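Local structure of PAN2-PAN3 deadenylation complex catalytic subunit pan2 (Neurospora crassa, 4CZW) at residues S48-L53 against K135-F140; D183-I188 against I259-P264. The protein shortens the poly(A) tails of mRNA as the exonuclease subunit of the PAN2–PAN3 complex, with a probably inactive ubiquitin-protease-like domain that probably serves as a scaffold. One frame throughout, in Å; residues are numbered along the deposited sequence.

Contact 1 of 2, residues S48-L53 against K135-F140; sequences SYANSL and KNLTMF
Leu137 is the side chain on helix 130-149 that residues 48-53, leading into helix 51-58, gather round. Its CG lies anti to the backbone N (chi1 -179°) and so heads for residues 48-53, where CD2 sits among three partners: it is 3.5 Å from Ala50 CB, 3.7 Å from Leu53 CD2 and 3.8 Å from Tyr49 CE2. Leu53 has the same conformation (chi1 176°) and crosses Leu137 obliquely; its CD2 also makes a van der Waals contact of 3.6 Å with Thr138 OG1, which is itself hydrogen-bonded to Val134 O one turn back. Tyr49 directly follows Ser48, which by sequence probably stands where active ubiquitin-specific proteases carry their catalytic cysteine. Its chi1 of 71° tucks CG in over the backbone, and the phenol end meets Leu137, with OH 3.8 Å from CB. The hydroxyl is hydrogen-bonded to Val120 O. An alanine in place of Tyr49 would remove ring and hydroxyl together and would probably loosen both the packing on Leu137 and the tie to the loop at Val120. With no hydrogen bond crossing between them, residues 48-53 and helix 130-149 are joined by buried side-chain packing, and the hydroxyls at its margin are satisfied by backbone carbonyls.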
loop_
_atom_site.group_PDB
_atom_site.type_symbol
_atom_site.label_atom_id
_atom_site.label_comp_id
_atom_site.label_asym_id
_atom_site.label_seq_id
_atom_site.Cartn_x
_atom_site.Cartn_y
_atom_site.Cartn_z
ATOM N N SER A 48 6.835 -4.497 -9.305
ATOM C CA SER A 48 5.873 -3.408 -9.448
ATOM C C SER A 48 4.556 -3.899 -10.041
ATOM O O SER A 48 3.637 -3.112 -10.271
ATOM C CB SER A 48 6.449 -2.286 -10.314
ATOM O OG SER A 48 6.796 -2.763 -11.603
ATOM N N TYR A 49 4.468 -5.204 -10.287
ATOM C CA TYR A 49 3.228 -5.819 -10.744
ATOM C C TYR A 49 2.156 -5.688 -9.669
ATOM O O TYR A 49 0.962 -5.784 -9.946
ATOM C CB TYR A 49 3.450 -7.295 -11.094
ATOM C CG TYR A 49 3.696 -8.186 -9.891
ATOM C CD1 TYR A 49 4.982 -8.404 -9.414
ATOM C CD2 TYR A 49 2.641 -8.814 -9.238
ATOM C CE1 TYR A 49 5.210 -9.217 -8.316
ATOM C CE2 TYR A 49 2.859 -9.624 -8.140
ATOM C CZ TYR A 49 4.143 -9.824 -7.685
ATOM O OH TYR A 49 4.360 -10.633 -6.593
ATOM N N ALA A 50 2.607 -5.470 -8.437
ATOM C CA ALA A 50 1.732 -5.387 -7.275
ATOM C C ALA A 50 0.850 -4.143 -7.281
ATOM O O ALA A 50 -0.135 -4.078 -6.547
ATOM C CB ALA A 50 2.564 -5.422 -6.004
ATOM N N ASN A 51 1.213 -3.164 -8.106
ATOM C CA ASN A 51 0.526 -1.874 -8.142
ATOM C C ASN A 51 -0.986 -1.987 -8.306
ATOM O O ASN A 51 -1.742 -1.364 -7.561
ATOM C CB ASN A 51 1.092 -1.005 -9.267
ATOM C CG ASN A 51 2.484 -0.489 -8.962
ATOM O OD1 ASN A 51 2.897 -0.433 -7.803
ATOM N ND2 ASN A 51 3.210 -0.097 -10.001
ATOM N N SER A 52 -1.419 -2.785 -9.277
ATOM C CA SER A 52 -2.841 -2.964 -9.545
ATOM C C SER A 52 -3.562 -3.558 -8.341
ATOM O O SER A 52 -4.676 -3.152 -8.011
ATOM C CB SER A 52 -3.049 -3.856 -10.768
ATOM O OG SER A 52 -2.362 -3.342 -11.893
ATOM N N LEU A 53 -2.917 -4.520 -7.689
ATOM C CA LEU A 53 -3.490 -5.168 -6.516
ATOM C C LEU A 53 -3.569 -4.202 -5.339
ATOM O O LEU A 53 -4.562 -4.176 -4.614
ATOM C CB LEU A 53 -2.670 -6.401 -6.130
ATOM C CG LEU A 53 -3.111 -7.119 -4.853
ATOM C CD1 LEU A 53 -4.550 -7.595 -4.971
ATOM C CD2 LEU A 53 -2.187 -8.282 -4.541
ATOM N N LYS A 135 -1.679 -13.305 -8.664
ATOM C CA LYS A 135 -2.526 -14.338 -8.078
ATOM C C LYS A 135 -1.898 -14.856 -6.796
ATOM O O LYS A 135 -2.551 -14.937 -5.755
ATOM C CB LYS A 135 -2.741 -15.494 -9.055
ATOM C CG LYS A 135 -3.805 -15.241 -10.100
ATOM C CD LYS A 135 -3.868 -16.382 -11.098
ATOM C CE LYS A 135 -4.887 -16.104 -12.186
ATOM N NZ LYS A 135 -4.879 -17.171 -13.220
ATOM N N ASN A 136 -0.621 -15.208 -6.890
ATOM C CA ASN A 136 0.133 -15.699 -5.748
ATOM C C ASN A 136 0.243 -14.645 -4.656
ATOM O O ASN A 136 0.113 -14.954 -3.472
ATOM C CB ASN A 136 1.527 -16.152 -6.185
ATOM C CG ASN A 136 1.486 -17.343 -7.122
ATOM O OD1 ASN A 136 0.566 -18.159 -7.066
ATOM N ND2 ASN A 136 2.486 -17.451 -7.989
ATOM N N LEU A 137 0.473 -13.400 -5.061
ATOM C CA LEU A 137 0.617 -12.302 -4.113
ATOM C C LEU A 137 -0.677 -12.047 -3.352
ATOM O O LEU A 137 -0.654 -11.772 -2.153
ATOM C CB LEU A 137 1.055 -11.026 -4.832
ATOM C CG LEU A 137 1.257 -9.810 -3.928
ATOM C CD1 LEU A 137 2.401 -10.046 -2.952
ATOM C CD2 LEU A 137 1.502 -8.568 -4.761
ATOM N N THR A 138 -1.802 -12.137 -4.056
ATOM C CA THR A 138 -3.111 -11.951 -3.443
ATOM C C THR A 138 -3.329 -12.974 -2.333
ATOM O O THR A 138 -3.829 -12.645 -1.258
ATOM C CB THR A 138 -4.244 -12.072 -4.480
ATOM O OG1 THR A 138 -4.004 -11.164 -5.562
ATOM C CG2 THR A 138 -5.590 -11.754 -3.844
HETATM N N MSE A 139 -2.937 -14.214 -2.600
HETATM C CA MSE A 139 -3.025 -15.277 -1.607
HETATM C C MSE A 139 -1.965 -15.096 -0.524
HETATM O O MSE A 139 -2.227 -15.321 0.659
HETATM C CB MSE A 139 -2.878 -16.647 -2.273
HETATM C CG MSE A 139 -4.004 -16.985 -3.240
HETATM SE SE MSE A 139 -3.823 -18.749 -4.055
HETATM C CE MSE A 139 -2.262 -18.426 -5.177
ATOM N N PHE A 140 -0.770 -14.682 -0.936
ATOM C CA PHE A 140 0.342 -14.480 -0.012
ATOM C C PHE A 140 0.064 -13.335 0.958
ATOM O O PHE A 140 0.315 -13.455 2.158
ATOM C CB PHE A 140 1.635 -14.209 -0.785
ATOM C CG PHE A 140 2.861 -14.141 0.081
ATOM C CD1 PHE A 140 3.483 -15.299 0.517
ATOM C CD2 PHE A 140 3.398 -12.918 0.451
ATOM C CE1 PHE A 140 4.613 -15.240 1.310
ATOM C CE2 PHE A 140 4.529 -12.853 1.245
ATOM C CZ PHE A 140 5.138 -14.016 1.674
#

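Contact 2 of 2, residues D183-I188 against I259-P264; sequences DARYQI and IIFNIP
Strands 183-190 and 250-262 run antiparallel here, their short axes 4.5 Å apart, and the pairing is interrupted by a classic beta bulge at Phe261 and Asn262, opposite Asp183. The tight part is the backbone. Arg185 N gives to Ile259 O at 3.0 Å, and Ile259 N to Arg185 O at 2.7 Å. Asp183 O accepts two bonds, from Phe261 N at 2.7 Å, nearly along the C=O axis, and from Asn262 N at 3.0 Å, on a lone pair. Two successive N-H groups on one carbonyl, with Phe261 in a helical backbone conformation (psi -53°), define the bulge. Ala184 and Ile260, a non-hydrogen-bonded pair, form a buried face but touch each other only lightly; Ile260 also meets Thr182 and Glu236. On the other face, Asp183 and Ile259 pack closely, and Gln187 CB crosses Ile259 CG1 at 3.7 Å. Asp183 and Asn262 lie side by side, their planes 11° apart, while Asp183 OD1 is held by a salt bridge to Lys177. Arg185, Phe261 and Asn262 make the solvent side. Ile259 O lies over one face of the Phe261 ring; the extended Arg185 chain runs obliquely past its CE2/CZ end, CG 3.6 Å from CZ and NE at the edge, the guanidinium turned 60° from the ring. These are the two middle strands of a four-stranded antiparallel sheet tipped by the zinc site of Cys190, Cys193, Cys245 and Cys248, characteristic of the fingers subdomain of ubiquitin-specific proteases.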
loop_
_atom_site.group_PDB
_atom_site.type_symbol
_atom_site.label_atom_id
_atom_site.label_comp_id
_atom_site.label_asym_id
_atom_site.label_seq_id
_atom_site.Cartn_x
_atom_site.Cartn_y
_atom_site.Cartn_z
ATOM N N ASP A 183 -15.038 -19.613 6.231
ATOM C CA ASP A 183 -15.171 -20.611 7.287
ATOM C C ASP A 183 -15.798 -21.892 6.750
ATOM O O ASP A 183 -16.987 -21.927 6.434
ATOM C CB ASP A 183 -16.004 -20.055 8.444
ATOM C CG ASP A 183 -16.094 -21.016 9.612
ATOM O OD1 ASP A 183 -15.154 -21.817 9.801
ATOM O OD2 ASP A 183 -17.105 -20.969 10.345
ATOM N N ALA A 184 -14.991 -22.943 6.646
ATOM C CA ALA A 184 -15.457 -24.203 6.078
ATOM C C ALA A 184 -14.629 -25.396 6.548
ATOM O O ALA A 184 -13.579 -25.235 7.171
ATOM C CB ALA A 184 -15.446 -24.125 4.558
ATOM N N ARG A 185 -15.121 -26.593 6.242
ATOM C CA ARG A 185 -14.411 -27.831 6.540
ATOM C C ARG A 185 -14.900 -28.939 5.613
ATOM O O ARG A 185 -16.007 -28.867 5.080
ATOM C CB ARG A 185 -14.604 -28.237 8.002
ATOM C CG ARG A 185 -16.027 -28.631 8.360
ATOM C CD ARG A 185 -16.119 -29.130 9.793
ATOM N NE ARG A 185 -17.478 -29.528 10.149
ATOM C CZ ARG A 185 -17.827 -30.020 11.333
ATOM N NH1 ARG A 185 -16.914 -30.177 12.282
ATOM N NH2 ARG A 185 -19.088 -30.356 11.569
ATOM N N TYR A 186 -14.073 -29.961 5.420
ATOM C CA TYR A 186 -14.426 -31.063 4.533
ATOM C C TYR A 186 -15.075 -32.220 5.284
ATOM O O TYR A 186 -14.543 -32.704 6.282
ATOM C CB TYR A 186 -13.192 -31.567 3.783
ATOM C CG TYR A 186 -12.726 -30.650 2.676
ATOM C CD1 TYR A 186 -13.332 -30.676 1.427
ATOM C CD2 TYR A 186 -11.678 -29.763 2.878
ATOM C CE1 TYR A 186 -12.910 -29.842 0.410
ATOM C CE2 TYR A 186 -11.248 -28.925 1.866
ATOM C CZ TYR A 186 -11.868 -28.968 0.635
ATOM O OH TYR A 186 -11.444 -28.134 -0.375
ATOM N N GLN A 187 -16.232 -32.656 4.795
ATOM C CA GLN A 187 -16.887 -33.842 5.327
ATOM C C GLN A 187 -16.554 -35.052 4.463
ATOM O O GLN A 187 -17.032 -35.173 3.334
ATOM C CB GLN A 187 -18.402 -33.646 5.402
ATOM C CG GLN A 187 -19.167 -34.909 5.766
ATOM C CD GLN A 187 -20.670 -34.737 5.662
ATOM O OE1 GLN A 187 -21.242 -33.809 6.233
ATOM N NE2 GLN A 187 -21.318 -35.631 4.924
ATOM N N ILE A 188 -15.726 -35.942 4.997
ATOM C CA ILE A 188 -15.319 -37.140 4.275
ATOM C C ILE A 188 -16.148 -38.344 4.713
ATOM O O ILE A 188 -15.981 -38.858 5.819
ATOM C CB ILE A 188 -13.826 -37.441 4.486
ATOM C CG1 ILE A 188 -12.983 -36.219 4.113
ATOM C CG2 ILE A 188 -13.407 -38.655 3.674
ATOM C CD1 ILE A 188 -11.497 -36.417 4.309
ATOM N N ILE A 259 -18.042 -28.441 3.318
ATOM C CA ILE A 259 -19.150 -27.839 4.049
ATOM C C ILE A 259 -18.820 -26.398 4.417
ATOM O O ILE A 259 -17.917 -26.143 5.211
ATOM C CB ILE A 259 -19.481 -28.628 5.329
ATOM C CG1 ILE A 259 -19.611 -30.120 5.018
ATOM C CG2 ILE A 259 -20.752 -28.094 5.969
ATOM C CD1 ILE A 259 -20.692 -30.445 4.009
ATOM N N ILE A 260 -19.562 -25.458 3.839
ATOM C CA ILE A 260 -19.279 -24.039 4.019
ATOM C C ILE A 260 -20.151 -23.413 5.106
ATOM O O ILE A 260 -21.378 -23.486 5.055
ATOM C CB ILE A 260 -19.476 -23.270 2.699
ATOM C CG1 ILE A 260 -18.572 -23.860 1.613
ATOM C CG2 ILE A 260 -19.193 -21.788 2.893
ATOM C CD1 ILE A 260 -18.724 -23.209 0.260
ATOM N N PHE A 261 -19.501 -22.795 6.089
ATOM C CA PHE A 261 -20.199 -22.187 7.216
ATOM C C PHE A 261 -20.373 -20.681 7.034
ATOM O O PHE A 261 -21.484 -20.160 7.132
ATOM C CB PHE A 261 -19.448 -22.470 8.519
ATOM C CG PHE A 261 -19.261 -23.932 8.804
ATOM C CD1 PHE A 261 -20.301 -24.827 8.617
ATOM C CD2 PHE A 261 -18.042 -24.413 9.250
ATOM C CE1 PHE A 261 -20.130 -26.174 8.878
ATOM C CE2 PHE A 261 -17.864 -25.759 9.511
ATOM C CZ PHE A 261 -18.910 -26.640 9.325
ATOM N N ASN A 262 -19.269 -19.987 6.773
ATOM C CA ASN A 262 -19.305 -18.539 6.597
ATOM C C ASN A 262 -18.505 -18.055 5.395
ATOM O O ASN A 262 -17.494 -18.650 5.022
ATOM C CB ASN A 262 -18.794 -17.836 7.857
ATOM C CG ASN A 262 -19.862 -17.696 8.920
ATOM O OD1 ASN A 262 -20.682 -16.779 8.872
ATOM N ND2 ASN A 262 -19.855 -18.602 9.891
ATOM N N ILE A 263 -18.974 -16.966 4.796
ATOM C CA ILE A 263 -18.254 -16.297 3.723
ATOM C C ILE A 263 -17.623 -15.014 4.262
ATOM O O ILE A 263 -18.216 -14.336 5.102
ATOM C CB ILE A 263 -19.179 -15.975 2.534
ATOM C CG1 ILE A 263 -20.431 -15.243 3.020
ATOM C CG2 ILE A 263 -19.567 -17.252 1.804
ATOM C CD1 ILE A 263 -21.375 -14.847 1.912
ATOM N N PRO A 264 -16.412 -14.683 3.791
ATOM C CA PRO A 264 -15.688 -13.517 4.308
ATOM C C PRO A 264 -16.356 -12.191 3.952
ATOM O O PRO A 264 -17.067 -12.106 2.950
ATOM C CB PRO A 264 -14.318 -13.630 3.633
ATOM C CG PRO A 264 -14.580 -14.392 2.382
ATOM C CD PRO A 264 -15.651 -15.381 2.740
#

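Overall arrangement
Both contacts belong to the ubiquitin-protease-like domain of Pan2, yet they share no helix or strand: their centres are 26 Å apart, and their nearest atoms, about 11 Å apart, do not touch. Contact 1 is core: its centre lies about 11 Å from the centre of the chain. Contact 2 lies farther out, its centre about 30 Å from that of the chain, and is only partly buried. The chemistry follows the place. In contact 1 side chains do all the joining and its hydroxyls bond to backbone carbonyls outside the two segments; in contact 2 backbone bonds join the strands, one face is apolar, and the other mixes Ile259 and Phe261 with charged and amide groups.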